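PDB 3LE1: phosphotransferase system, HPr-related proteins from Thermoanaerobacter tengcongensis, which probably serves as the general, non-sugar-specific phosphocarrier of the phosphoenolpyruvate-dependent sugar phosphotransferase system, which phosphorylates sugars as they are carried across the membrane. Local coordinates for residues R17-F22 and K45-I50; V23-K28 and I74-D79. All coordinates share one frame; numbering follows the deposited sequence.

Overall arrangement
Helix packing over one antiparallel sheet is illustrated by two contacts that share helix 16-26. In interaction 1 its first half, 17-22, meets the start of helix 47-53; in interaction 2 the segment 23-28, which begins in its later part, meets helix 70-82. The contact centres lie 11 Å apart, and the two areas meet: Phe22 O is 3.7 Å from Leu77 CD2. On strand 32-37 of the four-stranded sheet, Phe22 rests on Val35, and Ala26 and Leu77 on Ile33. In HPr proteins the phosphorylated histidine lies at the N-terminal end of this first helix, so interaction 1 is probably nearer it. Cadmium lies about 13 Å from the side chain of Ala19 and 11 Å from that of Ala76.

Interaction 1 (R17-F22 and K45-I50); sequences RPAALF and KSIMGI
Phe22 leaves its helix toward 45-50 and sets CG anti to the backbone N (chi1 -174°), where Ile50 answers with CG1 anti to its carbonyl carbon (chi1 -61°). These settings bring the delta methyl of Ile50 obliquely to the ring, beside CE2 and CD2: CD1 lies 3.8 Å from Phe22 CE2 and 4.0 Å from Phe22 CD2. The other branch of Ile50 serves a different partner, CG2 reaching Ala19 CB at 4.2 Å. Ala19 is also approached by Ile47, whose CD1 comes to 4.0 Å from Ala19 CB, so that one small methyl receives two isoleucine branches. The packing is that of the HPr-like open-faced beta-sandwich, in which helices cover a single face of an antiparallel sheet; here the short helix 47-53 lies against helix 16-26. Ile47 and Ile50 both touch Val23, one turn further along the latter helix, and the Phe22 ring continues inward to Val35, Leu77 and Ile81. While the interface itself is apolar, Ser46 secures the start of the short helix as its N-cap: its OG accepts from Gly49 N at 3.1 Å, with an N-H...O angle of 157°.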
ATOM      1  N   ARG A  17     -12.771   2.946   2.275  1.00 33.39           N
ATOM      2  CA  ARG A  17     -12.043   4.199   2.471  1.00 32.71           C
ATOM      3  C   ARG A  17     -10.517   4.055   2.467  1.00 33.47           C
ATOM      4  O   ARG A  17      -9.840   4.692   1.655  1.00 35.66           O
ATOM      5  CB  ARG A  17     -12.505   4.942   3.732  1.00 30.15           C
ATOM      6  CG  ARG A  17     -11.725   6.231   3.937  1.00 26.62           C
ATOM      7  CD  ARG A  17     -12.453   7.233   4.812  1.00 25.72           C
ATOM      8  NE  ARG A  17     -11.992   8.593   4.535  1.00 27.71           N
ATOM      9  CZ  ARG A  17     -10.927   9.153   5.101  1.00 30.72           C
ATOM     10  NH1 ARG A  17     -10.203   8.465   5.970  1.00 33.67           N
ATOM     11  NH2 ARG A  17     -10.581  10.399   4.793  1.00 30.34           N
ATOM     12  N   PRO A  18      -9.967   3.243   3.388  1.00 31.32           N
ATOM     13  CA  PRO A  18      -8.517   3.019   3.395  1.00 29.68           C
ATOM     14  C   PRO A  18      -7.960   2.637   2.020  1.00 27.50           C
ATOM     15  O   PRO A  18      -6.943   3.194   1.612  1.00 25.96           O
ATOM     16  CB  PRO A  18      -8.353   1.881   4.399  1.00 30.24           C
ATOM     17  CG  PRO A  18      -9.486   2.084   5.370  1.00 30.66           C
ATOM     18  CD  PRO A  18     -10.628   2.608   4.543  1.00 30.98           C
ATOM     19  N   ALA A  19      -8.612   1.721   1.306  1.00 26.40           N
ATOM     20  CA  ALA A  19      -8.136   1.342  -0.021  1.00 27.47           C
ATOM     21  C   ALA A  19      -8.083   2.560  -0.950  1.00 27.02           C
ATOM     22  O   ALA A  19      -7.124   2.745  -1.699  1.00 26.27           O
ATOM     23  CB  ALA A  19      -9.016   0.254  -0.621  1.00 28.51           C
ATOM     24  N   ALA A  20      -9.115   3.396  -0.890  1.00 26.37           N
ATOM     25  CA  ALA A  20      -9.196   4.568  -1.753  1.00 25.75           C
ATOM     26  C   ALA A  20      -8.073   5.537  -1.424  1.00 25.33           C
ATOM     27  O   ALA A  20      -7.442   6.102  -2.321  1.00 25.31           O
ATOM     28  CB  ALA A  20     -10.549   5.259  -1.592  1.00 27.09           C
ATOM     29  N   LEU A  21      -7.840   5.716  -0.126  1.00 24.75           N
ATOM     30  CA  LEU A  21      -6.792   6.600   0.378  1.00 25.06           C
ATOM     31  C   LEU A  21      -5.415   6.036   0.073  1.00 24.73           C
ATOM     32  O   LEU A  21      -4.481   6.780  -0.228  1.00 25.89           O
ATOM     33  CB  LEU A  21      -6.932   6.777   1.884  1.00 24.58           C
ATOM     34  CG  LEU A  21      -8.048   7.709   2.357  1.00 26.38           C
ATOM     35  CD1 LEU A  21      -8.544   7.285   3.723  1.00 26.39           C
ATOM     36  CD2 LEU A  21      -7.577   9.148   2.369  1.00 26.84           C
ATOM     37  N   PHE A  22      -5.292   4.718   0.179  1.00 22.70           N
ATOM     38  CA  PHE A  22      -4.049   4.039  -0.139  1.00 19.74           C
ATOM     39  C   PHE A  22      -3.644   4.355  -1.571  1.00 20.59           C
ATOM     40  O   PHE A  22      -2.523   4.791  -1.809  1.00 22.03           O
ATOM     41  CB  PHE A  22      -4.195   2.531   0.061  1.00 18.41           C
ATOM     42  CG  PHE A  22      -2.911   1.764  -0.120  1.00 17.00           C
ATOM     43  CD1 PHE A  22      -2.069   1.526   0.955  1.00 16.44           C
ATOM     44  CD2 PHE A  22      -2.552   1.271  -1.365  1.00 16.57           C
ATOM     45  CE1 PHE A  22      -0.895   0.814   0.787  1.00 15.83           C
ATOM     46  CE2 PHE A  22      -1.377   0.555  -1.533  1.00 16.35           C
ATOM     47  CZ  PHE A  22      -0.554   0.328  -0.454  1.00 14.61           C
ATOM     48  N   LYS A  45      -1.326   1.738  -7.389  1.00 21.69           N
ATOM     49  CA  LYS A  45      -2.138   2.825  -7.933  1.00 19.43           C
ATOM     50  C   LYS A  45      -3.408   2.280  -8.598  1.00 21.10           C
ATOM     51  O   LYS A  45      -4.203   3.051  -9.137  1.00 21.19           O
ATOM     52  CB  LYS A  45      -1.326   3.645  -8.942  1.00 17.13           C
ATOM     53  CG  LYS A  45      -0.111   4.358  -8.340  1.00 17.02           C
ATOM     54  CD  LYS A  45       0.792   4.964  -9.403  1.00 16.92           C
ATOM     55  CE  LYS A  45       2.028   5.595  -8.766  1.00 16.42           C
ATOM     56  NZ  LYS A  45       2.849   6.356  -9.733  1.00 16.77           N
ATOM     57  N   SER A  46      -3.594   0.958  -8.557  1.00 22.16           N
ATOM     58  CA  SER A  46      -4.765   0.314  -9.166  1.00 21.58           C
ATOM     59  C   SER A  46      -5.741  -0.241  -8.130  1.00 22.08           C
ATOM     60  O   SER A  46      -5.430  -1.197  -7.407  1.00 20.20           O
ATOM     61  CB  SER A  46      -4.341  -0.793 -10.140  1.00 22.82           C
ATOM     62  OG  SER A  46      -5.431  -1.656 -10.460  1.00 24.19           O
ATOM     63  N   ILE A  47      -6.924   0.366  -8.075  1.00 25.00           N
ATOM     64  CA  ILE A  47      -7.964  -0.043  -7.142  1.00 27.04           C
ATOM     65  C   ILE A  47      -8.447  -1.468  -7.419  1.00 28.49           C
ATOM     66  O   ILE A  47      -8.714  -2.220  -6.495  1.00 27.53           O
ATOM     67  CB  ILE A  47      -9.163   0.936  -7.160  1.00 26.98           C
ATOM     68  CG1 ILE A  47     -10.047   0.722  -5.926  1.00 27.35           C
ATOM     69  CG2 ILE A  47      -9.962   0.775  -8.445  1.00 26.41           C
ATOM     70  CD1 ILE A  47      -9.284   0.754  -4.615  1.00 27.96           C
ATOM     71  N   MET A  48      -8.555  -1.844  -8.690  1.00 29.79           N
ATOM     72  CA  MET A  48      -8.929  -3.217  -9.024  1.00 30.18           C
ATOM     73  C   MET A  48      -7.875  -4.195  -8.499  1.00 29.79           C
ATOM     74  O   MET A  48      -8.208  -5.252  -7.958  1.00 30.40           O
ATOM     75  CB  MET A  48      -9.117  -3.384 -10.536  1.00 31.41           C
ATOM     76  CG  MET A  48      -9.505  -4.804 -10.963  1.00 31.76           C
ATOM     77  SD  MET A  48      -9.641  -5.002 -12.754  1.00 25.46           S
ATOM     78  CE  MET A  48     -10.254  -6.676 -12.836  1.00 31.58           C
ATOM     79  N   GLY A  49      -6.604  -3.821  -8.650  1.00 27.81           N
ATOM     80  CA  GLY A  49      -5.503  -4.635  -8.164  1.00 25.34           C
ATOM     81  C   GLY A  49      -5.527  -4.786  -6.652  1.00 22.78           C
ATOM     82  O   GLY A  49      -5.434  -5.888  -6.128  1.00 23.78           O
ATOM     83  N   ILE A  50      -5.640  -3.665  -5.949  1.00 20.37           N
ATOM     84  CA  ILE A  50      -5.788  -3.694  -4.499  1.00 19.95           C
ATOM     85  C   ILE A  50      -6.920  -4.641  -4.088  1.00 19.68           C
ATOM     86  O   ILE A  50      -6.733  -5.513  -3.238  1.00 18.48           O
ATOM     87  CB  ILE A  50      -6.011  -2.270  -3.929  1.00 18.22           C
ATOM     88  CG1 ILE A  50      -4.797  -1.388  -4.246  1.00 17.70           C
ATOM     89  CG2 ILE A  50      -6.259  -2.312  -2.424  1.00 17.02           C
ATOM     90  CD1 ILE A  50      -3.506  -1.875  -3.604  1.00 17.23           C
TER

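Interaction 2 (V23-K28 and I74-D79); sequences VQTASK and IKALVD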
ATOM      1  N   VAL A  23      -4.570   4.164  -2.515  1.00 21.17           N
ATOM      2  CA  VAL A  23      -4.313   4.398  -3.931  1.00 22.73           C
ATOM      3  C   VAL A  23      -4.085   5.883  -4.173  1.00 23.40           C
ATOM      4  O   VAL A  23      -3.246   6.280  -4.982  1.00 21.40           O
ATOM      5  CB  VAL A  23      -5.498   3.926  -4.796  1.00 21.70           C
ATOM      6  CG1 VAL A  23      -5.368   4.445  -6.220  1.00 22.99           C
ATOM      7  CG2 VAL A  23      -5.600   2.408  -4.782  1.00 21.38           C
ATOM      8  N   GLN A  24      -4.855   6.685  -3.450  1.00 24.03           N
ATOM      9  CA  GLN A  24      -4.728   8.127  -3.455  1.00 25.74           C
ATOM     10  C   GLN A  24      -3.311   8.546  -3.071  1.00 23.01           C
ATOM     11  O   GLN A  24      -2.678   9.335  -3.754  1.00 23.46           O
ATOM     12  CB  GLN A  24      -5.735   8.706  -2.458  1.00 31.17           C
ATOM     13  N   THR A  25      -2.819   7.998  -1.970  1.00 21.37           N
ATOM     14  CA  THR A  25      -1.501   8.350  -1.479  1.00 21.43           C
ATOM     15  C   THR A  25      -0.419   7.843  -2.431  1.00 20.79           C
ATOM     16  O   THR A  25       0.501   8.587  -2.789  1.00 19.86           O
ATOM     17  CB  THR A  25      -1.293   7.816  -0.046  1.00 19.58           C
ATOM     18  OG1 THR A  25      -2.254   8.433   0.825  1.00 19.31           O
ATOM     19  CG2 THR A  25       0.106   8.113   0.460  1.00 18.20           C
ATOM     20  N   ALA A  26      -0.534   6.587  -2.857  1.00 19.68           N
ATOM     21  CA  ALA A  26       0.426   6.022  -3.805  1.00 17.01           C
ATOM     22  C   ALA A  26       0.477   6.876  -5.056  1.00 15.33           C
ATOM     23  O   ALA A  26       1.548   7.121  -5.619  1.00 15.58           O
ATOM     24  CB  ALA A  26       0.052   4.590  -4.164  1.00 17.39           C
ATOM     25  N   SER A  27      -0.691   7.338  -5.486  1.00 17.52           N
ATOM     26  CA  SER A  27      -0.802   8.085  -6.732  1.00 18.88           C
ATOM     27  C   SER A  27      -0.194   9.490  -6.638  1.00 19.02           C
ATOM     28  O   SER A  27      -0.065  10.176  -7.638  1.00 20.06           O
ATOM     29  CB  SER A  27      -2.266   8.152  -7.190  1.00 21.65           C
ATOM     30  OG  SER A  27      -2.773   6.860  -7.518  1.00 21.93           O
ATOM     31  N   LYS A  28       0.175   9.922  -5.436  1.00 20.23           N
ATOM     32  CA  LYS A  28       0.861  11.205  -5.280  1.00 19.67           C
ATOM     33  C   LYS A  28       2.298  11.165  -5.801  1.00 17.88           C
ATOM     34  O   LYS A  28       2.909  12.207  -6.039  1.00 19.41           O
ATOM     35  CB  LYS A  28       0.873  11.638  -3.819  1.00 20.00           C
ATOM     36  CG  LYS A  28      -0.499  11.844  -3.232  1.00 22.78           C
ATOM     37  CD  LYS A  28      -0.439  12.775  -2.043  1.00 23.54           C
ATOM     38  CE  LYS A  28       0.260  12.131  -0.875  1.00 23.38           C
ATOM     39  NZ  LYS A  28      -0.187  12.780   0.387  1.00 25.11           N
ATOM     40  N   ILE A  74       7.292   5.122  -0.445  1.00 13.10           N
ATOM     41  CA  ILE A  74       7.110   4.025   0.495  1.00 13.29           C
ATOM     42  C   ILE A  74       6.857   4.582   1.899  1.00 14.59           C
ATOM     43  O   ILE A  74       5.958   4.129   2.596  1.00 16.73           O
ATOM     44  CB  ILE A  74       8.311   3.050   0.464  1.00 13.16           C
ATOM     45  CG1 ILE A  74       8.339   2.299  -0.882  1.00 11.66           C
ATOM     46  CG2 ILE A  74       8.244   2.079   1.633  1.00 14.68           C
ATOM     47  CD1 ILE A  74       7.083   1.448  -1.114  1.00 12.39           C
ATOM     48  N   LYS A  75       7.624   5.592   2.299  1.00 14.86           N
ATOM     49  CA  LYS A  75       7.452   6.169   3.627  1.00 17.32           C
ATOM     50  C   LYS A  75       6.032   6.706   3.821  1.00 17.06           C
ATOM     51  O   LYS A  75       5.422   6.534   4.885  1.00 18.20           O
ATOM     52  CB  LYS A  75       8.458   7.284   3.873  1.00 18.82           C
ATOM     53  CG  LYS A  75       8.217   7.990   5.184  1.00 21.79           C
ATOM     54  CD  LYS A  75       9.441   8.703   5.668  1.00 23.29           C
ATOM     55  N   ALA A  76       5.499   7.342   2.784  1.00 17.70           N
ATOM     56  CA  ALA A  76       4.157   7.914   2.864  1.00 16.77           C
ATOM     57  C   ALA A  76       3.107   6.824   3.105  1.00 15.14           C
ATOM     58  O   ALA A  76       2.134   7.007   3.854  1.00 14.80           O
ATOM     59  CB  ALA A  76       3.839   8.681   1.597  1.00 16.48           C
ATOM     60  N   LEU A  77       3.310   5.681   2.467  1.00 14.51           N
ATOM     61  CA  LEU A  77       2.390   4.558   2.626  1.00 16.11           C
ATOM     62  C   LEU A  77       2.549   3.894   3.995  1.00 17.70           C
ATOM     63  O   LEU A  77       1.558   3.521   4.646  1.00 17.33           O
ATOM     64  CB  LEU A  77       2.620   3.551   1.498  1.00 13.02           C
ATOM     65  CG  LEU A  77       2.170   4.098   0.142  1.00 12.83           C
ATOM     66  CD1 LEU A  77       2.682   3.234  -1.006  1.00 12.16           C
ATOM     67  CD2 LEU A  77       0.649   4.279   0.054  1.00 14.92           C
ATOM     68  N   VAL A  78       3.794   3.753   4.434  1.00 17.64           N
ATOM     69  CA  VAL A  78       4.087   3.195   5.744  1.00 18.26           C
ATOM     70  C   VAL A  78       3.412   4.023   6.826  1.00 18.89           C
ATOM     71  O   VAL A  78       2.738   3.478   7.703  1.00 15.99           O
ATOM     72  CB  VAL A  78       5.606   3.160   6.008  1.00 18.07           C
ATOM     73  CG1 VAL A  78       5.910   3.008   7.503  1.00 19.19           C
ATOM     74  CG2 VAL A  78       6.254   2.060   5.194  1.00 16.44           C
ATOM     75  N   ASP A  79       3.595   5.337   6.738  1.00 22.17           N
ATOM     76  CA  ASP A  79       2.966   6.280   7.652  1.00 24.39           C
ATOM     77  C   ASP A  79       1.440   6.220   7.601  1.00 26.07           C
ATOM     78  O   ASP A  79       0.782   6.299   8.631  1.00 27.99           O
ATOM     79  CB  ASP A  79       3.468   7.705   7.372  1.00 27.18           C
ATOM     80  CG  ASP A  79       4.949   7.879   7.701  1.00 29.34           C
ATOM     81  OD1 ASP A  79       5.542   6.974   8.319  1.00 29.74           O
ATOM     82  OD2 ASP A  79       5.526   8.929   7.343  1.00 31.00           O
TER
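Thr25 and Leu77 lie side by side, running in opposite senses, and their methyl groups do most of the touching. The threonine places CG2 anti to the backbone N, which turns this methyl to helix 70-82 and sets OG1 back beside its own backbone (chi1 -62°). There OG1 is hydrogen-bonded to Leu21 O, one turn earlier, a bond that holds the rotation of the side chain and keeps its polar atom within its own helix. The methyl thus presented touches two residues, roughly at right angles to each other: Thr25 CG2 lies 3.9 Å from Ala76 CB and the same distance from Leu77 CD2. Leu77 starts with CG beside the backbone N (chi1 -69°); its CD1 continues the chain away from CA, while CD2, the other branch, turns to helix 16-26. That one methyl is shared, since besides Thr25 it meets Ala26 both at the backbone, 3.9 Å from Ala26 N, and at the side chain, 4.3 Å from Ala26 CB. In the HPr-like open-faced beta-sandwich this is the seam between helices 16-26 and 70-82, which lie on the same face of the antiparallel sheet. Ala26 and Leu77 both rest on Ile33 of strand 32-37, while Ala76 touches Phe29 in the loop beyond the first helix. Away from the seam, Ser27 folds back on the preceding turn: Ser27 OG donates to Val23 O at 2.6 Å, tilted 35° from the carbonyl plane, whereas Ser27 N reaches that oxygen from the opposite face at 2.8 Å.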